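D-aminoacyl-tRNA deacylase (Archaeoglobus fulgidus, PDB 1YQE) probably hydrolyses D-aminoacyl-tRNAs to free tRNA and D-amino acids with zinc as cofactor, so keeping these mischarged tRNAs from becoming toxic. Local coordinates at residues A[188-193]-A[211-217]; A[241-247]-A[267-273]; A[107-112]-A[233-239]; A[117-122]-A[205-209]. All coordinates share one frame; numbering follows the deposited sequence.

Contact 1: A[188-193]-A[211-217]; sequences WNVAVG and TFTFGHN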
# COMPACT_ATOMS: atom_id res chain seq x y z
N TRP A 188 13.70 -5.57 -4.78
CA TRP A 188 13.10 -4.93 -5.94
C TRP A 188 13.57 -3.47 -5.91
O TRP A 188 13.79 -2.92 -4.83
CB TRP A 188 11.57 -4.97 -5.85
CG TRP A 188 10.99 -6.34 -5.85
CD1 TRP A 188 10.45 -7.01 -4.79
CD2 TRP A 188 10.88 -7.22 -6.98
NE1 TRP A 188 10.01 -8.24 -5.18
CE2 TRP A 188 10.25 -8.40 -6.52
CE3 TRP A 188 11.25 -7.12 -8.32
CZ2 TRP A 188 9.99 -9.48 -7.37
CZ3 TRP A 188 10.99 -8.19 -9.17
CH2 TRP A 188 10.36 -9.36 -8.69
N ASN A 189 13.72 -2.87 -7.08
CA ASN A 189 14.13 -1.46 -7.18
C ASN A 189 12.96 -0.65 -6.64
O ASN A 189 11.80 -0.89 -7.00
CB ASN A 189 14.41 -1.11 -8.65
CG ASN A 189 15.58 -1.89 -9.22
OD1 ASN A 189 16.69 -1.81 -8.71
ND2 ASN A 189 15.33 -2.66 -10.27
N VAL A 190 13.25 0.32 -5.77
CA VAL A 190 12.21 1.12 -5.14
C VAL A 190 12.17 2.56 -5.64
O VAL A 190 13.19 3.24 -5.71
CB VAL A 190 12.39 1.17 -3.60
CG1 VAL A 190 11.21 1.89 -2.96
CG2 VAL A 190 12.52 -0.24 -3.05
N ALA A 191 10.97 3.02 -5.99
CA ALA A 191 10.83 4.39 -6.46
C ALA A 191 9.64 5.10 -5.84
O ALA A 191 8.74 4.47 -5.28
CB ALA A 191 10.66 4.39 -7.98
N VAL A 192 9.68 6.42 -5.90
CA VAL A 192 8.57 7.23 -5.45
C VAL A 192 8.06 7.69 -6.82
O VAL A 192 8.86 8.04 -7.68
CB VAL A 192 9.02 8.46 -4.64
CG1 VAL A 192 7.90 9.49 -4.61
CG2 VAL A 192 9.36 8.05 -3.21
N GLY A 193 6.75 7.65 -7.03
CA GLY A 193 6.24 8.06 -8.33
C GLY A 193 5.59 9.42 -8.27
O GLY A 193 4.98 9.78 -7.26
N THR A 211 10.81 -4.80 -12.62
CA THR A 211 11.51 -5.15 -11.39
C THR A 211 11.43 -3.97 -10.41
O THR A 211 12.16 -3.91 -9.43
CB THR A 211 13.00 -5.45 -11.67
OG1 THR A 211 13.60 -4.32 -12.31
CG2 THR A 211 13.13 -6.68 -12.58
N PHE A 212 10.52 -3.05 -10.70
CA PHE A 212 10.34 -1.87 -9.86
C PHE A 212 9.09 -1.93 -8.99
O PHE A 212 8.06 -2.48 -9.39
CB PHE A 212 10.24 -0.61 -10.72
CG PHE A 212 11.52 0.17 -10.80
CD1 PHE A 212 12.48 -0.13 -11.77
CD2 PHE A 212 11.75 1.24 -9.93
CE1 PHE A 212 13.65 0.61 -11.87
CE2 PHE A 212 12.93 1.99 -10.02
CZ PHE A 212 13.88 1.67 -11.00
N THR A 213 9.20 -1.35 -7.81
CA THR A 213 8.08 -1.28 -6.90
C THR A 213 8.05 0.17 -6.47
O THR A 213 8.96 0.93 -6.78
CB THR A 213 8.25 -2.18 -5.66
OG1 THR A 213 7.05 -2.13 -4.88
CG2 THR A 213 9.43 -1.73 -4.79
N PHE A 214 6.99 0.56 -5.76
CA PHE A 214 6.84 1.94 -5.31
C PHE A 214 6.60 2.01 -3.82
O PHE A 214 6.15 1.06 -3.19
CB PHE A 214 5.64 2.59 -6.00
CG PHE A 214 5.82 2.81 -7.48
CD1 PHE A 214 6.40 3.98 -7.95
CD2 PHE A 214 5.46 1.82 -8.39
CE1 PHE A 214 6.62 4.17 -9.31
CE2 PHE A 214 5.66 2.00 -9.75
CZ PHE A 214 6.25 3.18 -10.22
N GLY A 215 6.95 3.17 -3.26
CA GLY A 215 6.70 3.42 -1.86
C GLY A 215 5.49 4.34 -1.93
O GLY A 215 4.35 3.89 -1.80
N HIS A 216 5.74 5.62 -2.18
CA HIS A 216 4.65 6.58 -2.29
C HIS A 216 4.49 6.98 -3.75
O HIS A 216 5.39 6.79 -4.57
CB HIS A 216 4.94 7.81 -1.42
CG HIS A 216 4.61 7.60 0.02
ND1 HIS A 216 3.31 7.50 0.47
CD2 HIS A 216 5.40 7.40 1.10
CE1 HIS A 216 3.31 7.25 1.77
NE2 HIS A 216 4.57 7.18 2.17
N ASN A 217 3.31 7.50 -4.08
CA ASN A 217 2.97 7.93 -5.43
C ASN A 217 2.10 9.17 -5.28
O ASN A 217 1.17 9.17 -4.49
CB ASN A 217 2.18 6.85 -6.17
CG ASN A 217 3.07 5.90 -6.95
OD1 ASN A 217 3.88 6.33 -7.77
ND2 ASN A 217 2.92 4.60 -6.70

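Contact 2: A[241-247]-A[267-273]; sequences EYIIIDE and VEVLKSK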
# COMPACT_ATOMS: atom_id res chain seq x y z
N GLU A 241 15.50 4.62 -4.33
CA GLU A 241 16.75 5.02 -4.98
C GLU A 241 16.40 5.72 -6.28
O GLU A 241 17.29 6.11 -7.04
CB GLU A 241 17.62 3.80 -5.27
CG GLU A 241 18.27 3.16 -4.05
CD GLU A 241 19.09 4.16 -3.24
OE1 GLU A 241 19.80 5.00 -3.84
OE2 GLU A 241 19.03 4.10 -1.99
N TYR A 242 15.11 5.90 -6.53
CA TYR A 242 14.66 6.53 -7.77
C TYR A 242 13.35 7.28 -7.63
O TYR A 242 12.58 7.05 -6.70
CB TYR A 242 14.39 5.46 -8.84
CG TYR A 242 15.52 4.53 -9.17
CD1 TYR A 242 16.46 4.86 -10.14
CD2 TYR A 242 15.64 3.30 -8.52
CE1 TYR A 242 17.49 3.99 -10.46
CE2 TYR A 242 16.68 2.42 -8.84
CZ TYR A 242 17.59 2.78 -9.81
OH TYR A 242 18.61 1.91 -10.14
N ILE A 243 13.11 8.18 -8.58
CA ILE A 243 11.85 8.91 -8.66
C ILE A 243 11.43 8.63 -10.10
O ILE A 243 12.20 8.88 -11.02
CB ILE A 243 11.98 10.44 -8.51
CG1 ILE A 243 12.46 10.80 -7.10
CG2 ILE A 243 10.62 11.10 -8.75
CD1 ILE A 243 12.69 12.28 -6.89
N ILE A 244 10.25 8.07 -10.29
CA ILE A 244 9.76 7.80 -11.64
C ILE A 244 8.68 8.83 -11.94
O ILE A 244 7.83 9.09 -11.10
CB ILE A 244 9.15 6.38 -11.75
CG1 ILE A 244 10.25 5.33 -11.59
CG2 ILE A 244 8.47 6.21 -13.10
CD1 ILE A 244 9.72 3.92 -11.45
N ILE A 245 8.73 9.42 -13.13
CA ILE A 245 7.73 10.41 -13.50
C ILE A 245 6.85 9.91 -14.64
O ILE A 245 7.30 9.15 -15.50
CB ILE A 245 8.38 11.75 -13.96
CG1 ILE A 245 9.36 11.48 -15.11
CG2 ILE A 245 9.08 12.42 -12.78
CD1 ILE A 245 9.92 12.74 -15.74
N ASP A 246 5.59 10.33 -14.61
CA ASP A 246 4.65 9.97 -15.67
C ASP A 246 4.87 11.14 -16.62
O ASP A 246 4.22 12.18 -16.50
CB ASP A 246 3.22 9.98 -15.12
CG ASP A 246 2.19 9.61 -16.18
OD1 ASP A 246 2.39 9.98 -17.35
OD2 ASP A 246 1.19 8.96 -15.83
N GLU A 247 5.80 10.97 -17.55
CA GLU A 247 6.16 12.02 -18.51
C GLU A 247 5.02 12.71 -19.24
O GLU A 247 5.19 13.81 -19.77
CB GLU A 247 7.19 11.48 -19.52
CG GLU A 247 6.75 10.29 -20.36
CD GLU A 247 7.05 8.96 -19.70
OE1 GLU A 247 6.46 8.65 -18.65
OE2 GLU A 247 7.89 8.21 -20.25
N VAL A 267 19.20 10.58 -5.63
CA VAL A 267 18.56 9.49 -6.35
C VAL A 267 18.40 9.85 -7.83
O VAL A 267 18.53 11.01 -8.20
CB VAL A 267 17.18 9.15 -5.72
CG1 VAL A 267 17.39 8.71 -4.27
CG2 VAL A 267 16.25 10.35 -5.78
N GLU A 268 18.14 8.84 -8.66
CA GLU A 268 18.00 9.06 -10.09
C GLU A 268 16.55 9.18 -10.57
O GLU A 268 15.67 8.46 -10.11
CB GLU A 268 18.69 7.92 -10.85
CG GLU A 268 18.42 7.93 -12.35
CD GLU A 268 19.20 6.85 -13.09
OE1 GLU A 268 19.18 5.68 -12.65
OE2 GLU A 268 19.83 7.18 -14.12
N VAL A 269 16.32 10.11 -11.50
CA VAL A 269 14.99 10.32 -12.06
C VAL A 269 14.86 9.53 -13.37
O VAL A 269 15.72 9.64 -14.24
CB VAL A 269 14.73 11.80 -12.40
CG1 VAL A 269 13.34 11.96 -13.02
CG2 VAL A 269 14.85 12.66 -11.15
N LEU A 270 13.78 8.76 -13.50
CA LEU A 270 13.53 7.95 -14.69
C LEU A 270 12.12 8.15 -15.25
O LEU A 270 11.15 8.27 -14.50
CB LEU A 270 13.73 6.46 -14.38
CG LEU A 270 15.14 5.94 -14.12
CD1 LEU A 270 15.07 4.47 -13.75
CD2 LEU A 270 16.01 6.15 -15.35
N LYS A 271 12.00 8.19 -16.58
CA LYS A 271 10.70 8.34 -17.21
C LYS A 271 10.03 6.96 -17.20
O LYS A 271 10.69 5.95 -17.38
CB LYS A 271 10.85 8.87 -18.64
CG LYS A 271 11.41 10.29 -18.67
CD LYS A 271 11.19 11.01 -19.99
CE LYS A 271 12.13 10.53 -21.08
NZ LYS A 271 12.01 11.40 -22.30
N SER A 272 8.71 6.93 -16.97
CA SER A 272 7.97 5.68 -16.89
C SER A 272 8.13 4.77 -18.11
O SER A 272 8.14 3.54 -17.97
CB SER A 272 6.48 5.95 -16.66
OG SER A 272 5.84 6.40 -17.85
N LYS A 273 8.24 5.36 -19.29
CA LYS A 273 8.40 4.58 -20.51
C LYS A 273 9.74 3.85 -20.50
O LYS A 273 9.83 2.70 -20.93
CB LYS A 273 8.31 5.48 -21.75
CG LYS A 273 8.48 4.73 -23.07
CD LYS A 273 8.39 5.66 -24.26
CE LYS A 273 8.55 4.88 -25.56
NZ LYS A 273 7.52 3.80 -25.66

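Contact 3: A[107-112]-A[233-239]; sequences YSLAKP and KAVKLSE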
# COMPACT_ATOMS: atom_id res chain seq x y z
N TYR A 107 0.48 17.06 4.97
CA TYR A 107 1.89 16.86 4.66
C TYR A 107 2.59 15.83 5.55
O TYR A 107 3.74 16.04 5.96
CB TYR A 107 2.63 18.20 4.75
CG TYR A 107 2.10 19.22 3.77
CD1 TYR A 107 2.40 19.13 2.41
CD2 TYR A 107 1.25 20.24 4.20
CE1 TYR A 107 1.86 20.03 1.50
CE2 TYR A 107 0.72 21.15 3.29
CZ TYR A 107 1.02 21.04 1.94
OH TYR A 107 0.50 21.93 1.03
N SER A 108 1.90 14.74 5.83
CA SER A 108 2.46 13.67 6.65
C SER A 108 2.27 12.36 5.88
O SER A 108 1.20 12.11 5.31
CB SER A 108 1.74 13.61 8.00
OG SER A 108 2.38 12.70 8.88
N LEU A 109 3.30 11.53 5.86
CA LEU A 109 3.26 10.27 5.13
C LEU A 109 3.52 9.06 6.02
O LEU A 109 4.33 9.12 6.93
CB LEU A 109 4.31 10.30 4.02
CG LEU A 109 4.23 11.41 2.96
CD1 LEU A 109 5.51 11.41 2.12
CD2 LEU A 109 3.00 11.19 2.09
N ALA A 110 2.83 7.96 5.73
CA ALA A 110 3.04 6.73 6.49
C ALA A 110 4.23 6.01 5.88
O ALA A 110 4.54 6.18 4.70
CB ALA A 110 1.79 5.85 6.42
N LYS A 111 4.92 5.22 6.69
CA LYS A 111 6.07 4.46 6.21
C LYS A 111 5.58 3.36 5.26
O LYS A 111 4.78 2.52 5.65
CB LYS A 111 6.81 3.84 7.40
CG LYS A 111 7.99 2.93 7.07
CD LYS A 111 9.20 3.70 6.59
CE LYS A 111 10.44 2.81 6.60
NZ LYS A 111 11.66 3.53 6.15
N PRO A 112 6.04 3.36 4.00
CA PRO A 112 5.59 2.32 3.06
C PRO A 112 6.31 0.98 3.26
O PRO A 112 7.27 0.89 4.03
CB PRO A 112 5.89 2.93 1.70
CG PRO A 112 7.11 3.75 1.96
CD PRO A 112 6.81 4.40 3.30
N LYS A 233 11.42 13.82 1.67
CA LYS A 233 10.89 13.07 2.81
C LYS A 233 10.26 11.76 2.34
O LYS A 233 10.41 10.72 2.98
CB LYS A 233 9.83 13.88 3.55
CG LYS A 233 9.06 13.04 4.58
CD LYS A 233 7.69 13.63 4.94
CE LYS A 233 7.80 14.88 5.79
NZ LYS A 233 6.47 15.30 6.31
N ALA A 234 9.53 11.82 1.23
CA ALA A 234 8.88 10.64 0.67
C ALA A 234 9.92 9.61 0.22
O ALA A 234 9.80 8.42 0.51
CB ALA A 234 8.00 11.03 -0.51
N VAL A 235 10.94 10.08 -0.49
CA VAL A 235 12.00 9.21 -0.98
C VAL A 235 12.73 8.51 0.17
O VAL A 235 12.90 7.29 0.15
CB VAL A 235 13.01 10.00 -1.84
CG1 VAL A 235 14.33 9.26 -1.96
CG2 VAL A 235 12.42 10.23 -3.23
N LYS A 236 13.15 9.28 1.16
CA LYS A 236 13.87 8.71 2.29
C LYS A 236 12.99 7.75 3.08
O LYS A 236 13.45 6.70 3.53
CB LYS A 236 14.40 9.82 3.21
CG LYS A 236 15.46 10.68 2.56
CD LYS A 236 15.90 11.82 3.48
CE LYS A 236 16.64 11.31 4.70
NZ LYS A 236 17.11 12.44 5.56
N LEU A 237 11.72 8.11 3.24
CA LEU A 237 10.78 7.27 3.97
C LEU A 237 10.55 5.95 3.22
O LEU A 237 10.46 4.89 3.83
CB LEU A 237 9.45 8.02 4.13
CG LEU A 237 8.45 7.49 5.16
CD1 LEU A 237 9.08 7.54 6.55
CD2 LEU A 237 7.18 8.34 5.13
N SER A 238 10.47 6.04 1.90
CA SER A 238 10.26 4.87 1.06
C SER A 238 11.52 4.05 0.86
O SER A 238 11.46 2.91 0.39
CB SER A 238 9.74 5.30 -0.32
OG SER A 238 8.52 6.03 -0.21
N GLU A 239 12.67 4.62 1.22
CA GLU A 239 13.97 3.97 1.04
C GLU A 239 14.18 3.77 -0.46
O GLU A 239 14.79 2.80 -0.92
CB GLU A 239 14.02 2.63 1.80
CG GLU A 239 13.83 2.82 3.32
CD GLU A 239 14.06 1.57 4.15
OE1 GLU A 239 13.60 1.56 5.32
OE2 GLU A 239 14.70 0.61 3.67
O HOH W 1 5.54 12.27 7.37
O HOH W 2 13.45 6.03 6.49

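Contact 4: A[117-122]-A[205-209]; sequences MKNYVL and EIMLT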
# COMPACT_ATOMS: atom_id res chain seq x y z
N MET A 117 4.55 -4.96 -0.82
CA MET A 117 3.53 -4.50 -1.75
C MET A 117 3.79 -5.17 -3.11
O MET A 117 2.86 -5.65 -3.75
CB MET A 117 3.61 -2.99 -1.92
CG MET A 117 3.24 -2.22 -0.67
SD MET A 117 3.79 -0.52 -0.80
CE MET A 117 2.65 0.10 -2.07
N LYS A 118 5.05 -5.21 -3.52
CA LYS A 118 5.43 -5.81 -4.80
C LYS A 118 5.14 -7.31 -4.84
O LYS A 118 4.55 -7.81 -5.79
CB LYS A 118 6.92 -5.58 -5.08
CG LYS A 118 7.43 -6.17 -6.41
CD LYS A 118 6.83 -5.45 -7.63
CE LYS A 118 7.51 -5.90 -8.93
NZ LYS A 118 7.04 -5.11 -10.12
N ASN A 119 5.58 -8.02 -3.81
CA ASN A 119 5.36 -9.46 -3.76
C ASN A 119 3.87 -9.79 -3.73
O ASN A 119 3.43 -10.79 -4.30
CB ASN A 119 6.10 -10.05 -2.55
CG ASN A 119 7.60 -9.99 -2.72
OD1 ASN A 119 8.11 -10.22 -3.82
ND2 ASN A 119 8.32 -9.68 -1.65
N TYR A 120 3.10 -8.92 -3.09
CA TYR A 120 1.66 -9.11 -3.04
C TYR A 120 1.07 -8.97 -4.44
O TYR A 120 0.29 -9.80 -4.88
CB TYR A 120 1.01 -8.06 -2.13
CG TYR A 120 -0.50 -8.02 -2.26
CD1 TYR A 120 -1.29 -8.93 -1.57
CD2 TYR A 120 -1.13 -7.08 -3.08
CE1 TYR A 120 -2.68 -8.91 -1.69
CE2 TYR A 120 -2.52 -7.06 -3.21
CZ TYR A 120 -3.29 -7.97 -2.51
OH TYR A 120 -4.66 -7.96 -2.61
N VAL A 121 1.45 -7.91 -5.14
CA VAL A 121 0.93 -7.67 -6.48
C VAL A 121 1.27 -8.80 -7.46
O VAL A 121 0.42 -9.20 -8.26
CB VAL A 121 1.44 -6.33 -7.03
CG1 VAL A 121 1.08 -6.18 -8.51
CG2 VAL A 121 0.83 -5.19 -6.23
N LEU A 122 2.49 -9.32 -7.41
CA LEU A 122 2.85 -10.40 -8.31
C LEU A 122 2.11 -11.69 -7.97
O LEU A 122 1.78 -12.48 -8.86
CB LEU A 122 4.37 -10.63 -8.29
CG LEU A 122 5.22 -9.46 -8.81
CD1 LEU A 122 6.69 -9.85 -8.75
CD2 LEU A 122 4.82 -9.12 -10.25
N GLU A 205 1.22 -0.50 -14.34
CA GLU A 205 1.86 -1.33 -15.36
C GLU A 205 3.28 -1.68 -14.89
O GLU A 205 3.76 -2.81 -15.08
CB GLU A 205 1.92 -0.59 -16.69
CG GLU A 205 0.57 -0.06 -17.14
CD GLU A 205 0.65 0.84 -18.36
OE1 GLU A 205 1.62 1.63 -18.45
OE2 GLU A 205 -0.25 0.77 -19.22
N ILE A 206 3.95 -0.72 -14.26
CA ILE A 206 5.30 -0.94 -13.77
C ILE A 206 5.28 -1.99 -12.65
O ILE A 206 6.17 -2.85 -12.58
CB ILE A 206 5.94 0.39 -13.28
CG1 ILE A 206 6.30 1.25 -14.50
CG2 ILE A 206 7.19 0.11 -12.43
CD1 ILE A 206 6.75 2.67 -14.18
N MET A 207 4.27 -1.94 -11.79
CA MET A 207 4.14 -2.90 -10.69
C MET A 207 3.90 -4.32 -11.19
O MET A 207 4.40 -5.29 -10.63
CB MET A 207 2.99 -2.51 -9.76
CG MET A 207 3.28 -1.33 -8.85
SD MET A 207 4.58 -1.76 -7.65
CE MET A 207 3.63 -2.59 -6.39
N LEU A 208 3.13 -4.44 -12.27
CA LEU A 208 2.80 -5.75 -12.83
C LEU A 208 3.82 -6.37 -13.78
O LEU A 208 3.85 -7.60 -13.93
CB LEU A 208 1.45 -5.67 -13.54
CG LEU A 208 0.19 -5.46 -12.71
CD1 LEU A 208 -0.97 -5.02 -13.61
CD2 LEU A 208 -0.16 -6.74 -11.98
N THR A 209 4.67 -5.56 -14.41
CA THR A 209 5.60 -6.09 -15.39
C THR A 209 7.09 -5.79 -15.29
O THR A 209 7.86 -6.25 -16.14
CB THR A 209 5.17 -5.68 -16.81
OG1 THR A 209 5.37 -4.27 -16.97
CG2 THR A 209 3.70 -6.01 -17.04

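Contact 1: A[188-193]-A[211-217]
N189 CB sits over the centre of one face of the F212 ring, 3.5 Å from the centroid and 3° off the ring normal, a CH-pi contact that a planar aromatic face serves well. The amide of N189 is turned 40° from that ring and leans alongside T211, where ND2 gives a weak hydrogen bond to OG1. A191, on the same sheet face, is small enough for its CB to meet the F212 edge at CD2 (3.9 Å). Facing the other way, V190 CG2 touches the methyl CG2 of T213 at 3.8 Å. The two strands are parallel neighbours, the first and last elements of a beta-alpha-beta unit whose connection includes helix 201-209. T213 N bonds N189 O at 2.8 Å, and A191 N then bonds T213 O. Beyond A191 a beta bulge shifts the register by one: A191 O takes G215 N, whereas G193 N reaches H216 O at 2.9 Å. Lacking a side chain, G193 lets N217 OD1 approach its CA to 3.0 Å, and Q203 NE2 holds that oxygen from the helix. In T213 a chi1 of -176° sets OG1 opposite the backbone N, where it bonds P114 O, and leaves CG2 as the branch that meets V190. H216, just past the corner at G215, sends its ring away from the neighbouring strand and is fixed by T141 OG1 and A110 O.

Contact 2: A[241-247]-A[267-273]
E247 spreads its carboxylate over the start of helix 272-278, one oxygen for each of that helix's first two residues. S272 OG gives OE1 a very short hydrogen bond of 2.5 Å, and K273 N bonds OE2 at 3.0 Å on its syn lone pair. The chain of E247 can fold back this way because CG sits between the backbone N and the carbonyl carbon (chi1 60°) and the next torsion bends it again. An anion suits the place, since the positive end of the helix dipole would probably favour the charged carboxylate, and serine's short side chain puts a hydroxyl donor at the first turn, within reach of OE1. K271 takes the N-cap position just before. Strands 242-245 and 268-271 are parallel neighbours, joined through helix 252-265 as a beta-alpha-beta unit, with 268-271 at the sheet margin. L270 N to I243 O, 2.9 Å, is typical of their regular backbone bonding. On one face Y242 and E268 run side by side, ring and carboxylate only 20° from coplanar, so that OE1 meets the ring edge in plane, 3.2 Å from CE1. L270 CD1 also touches Y242 CD1 (3.9 Å), while F212 packs edge-to-face with this tyrosine. On the reverse face the side chains of I243 and V267 cross at about a right angle, CG1 to CG2 4.0 Å. V258 of helix 252-265 packs on both I243 and V269, branched side chains between sheet and helix.

Contact 3: A[107-112]-A[233-239]
E239 turns the outer edge of its carboxylate to K111: OE1 receives NZ on its anti lone pair in a salt bridge of 2.9 Å. Around the carbonyl plane of A234, S238 N and S238 OG approach from opposite faces, which ties the serine hydroxyl back into its own helix. The puckered ring of P112 lies against the helix end, with CG 3.4 Å from S238 OG and CD 4.0 Å from L237 CG. NZ of K111 also bonds L237 O at 2.9 Å, and a weak bond to water 2 links it to K236 O. Lysine suits this place: a bend at chi2 (73°) carries its long chain past L237, and its charge probably suits the carbonyl-rich C-terminal end of the helix. There a Schellman motif closes the helix, with E239 at positive phi as the C-prime residue. L237 puts CD2 against L109 CB (3.6 Å), while L109 CD1 meets A234 CB (3.6 Å), the short alanine letting the leucine methyl come close. The 107-112 loop thus lies along helix 228-238 on its way to helix 114-125. H216 of strand 212-218 touches L109, P112 and S238, and V192 of strand 189-194 packs on S238, on the sheet side of the helix.

Contact 4: A[117-122]-A[205-209]
M207 lays its methyl CE against V121 CG2, 3.8 Å away, with K118 CA close by at 4.0 Å. This is steep helix-helix packing: the short segments cross at -74° with their axes 9.4 Å apart, and helix 201-209 is the connecting helix of a beta-alpha-beta unit. A flexible methionine suits such a crossing, since bends at chi2 (-66°) and chi3 bring CE back onto V121. The valine uses both branches: CG2 meets M207, and CG1 meets L208 CD2 at 3.7 Å, both partner side chains crossing it at about a right angle. M138 and F136 of strand 135-138 close over this apolar patch, touching M207 and L208 respectively. Beside it, L122 CD2 lies 3.9 Å from M207 O. K118 runs its aliphatic chain along the crossing, bent at chi2, and its NZ bonds M207 O of the second helix, T210 O just after it and F212 O at the start of the following strand. Three carbonyl oxygens therefore grip one buried ammonium, which probably stays charged despite its surroundings. Of these bonds, the one from K118 NZ to M207 O is 2.7 Å long and comes from above the carbonyl plane, 43° out of it.

In the fold
Contacts 1 and 2, with centres 9 Å apart, lie in one parallel four-stranded sheet ordered 212-218, 189-194, 242-245, 268-271; the two middle strands hydrogen-bond through V192 O and I244 N. Contacts 1 and 4, centres about 10 Å apart, share the unit whose connecting helix 201-209 meets helix 114-125. Contact 3, its centre about 12 Å from that of contact 1, leads by helix 228-238 into strand 242-245. Along the chain, contact 1 falls between the two segments of contact 3, its segments alternate with those of contact 4, and contact 2 follows all three. Residues 107-112 and 117-122 thus touch two helices of the parallel sheet, and helix 114-125 precedes strand 135-138 of the mixed sheet.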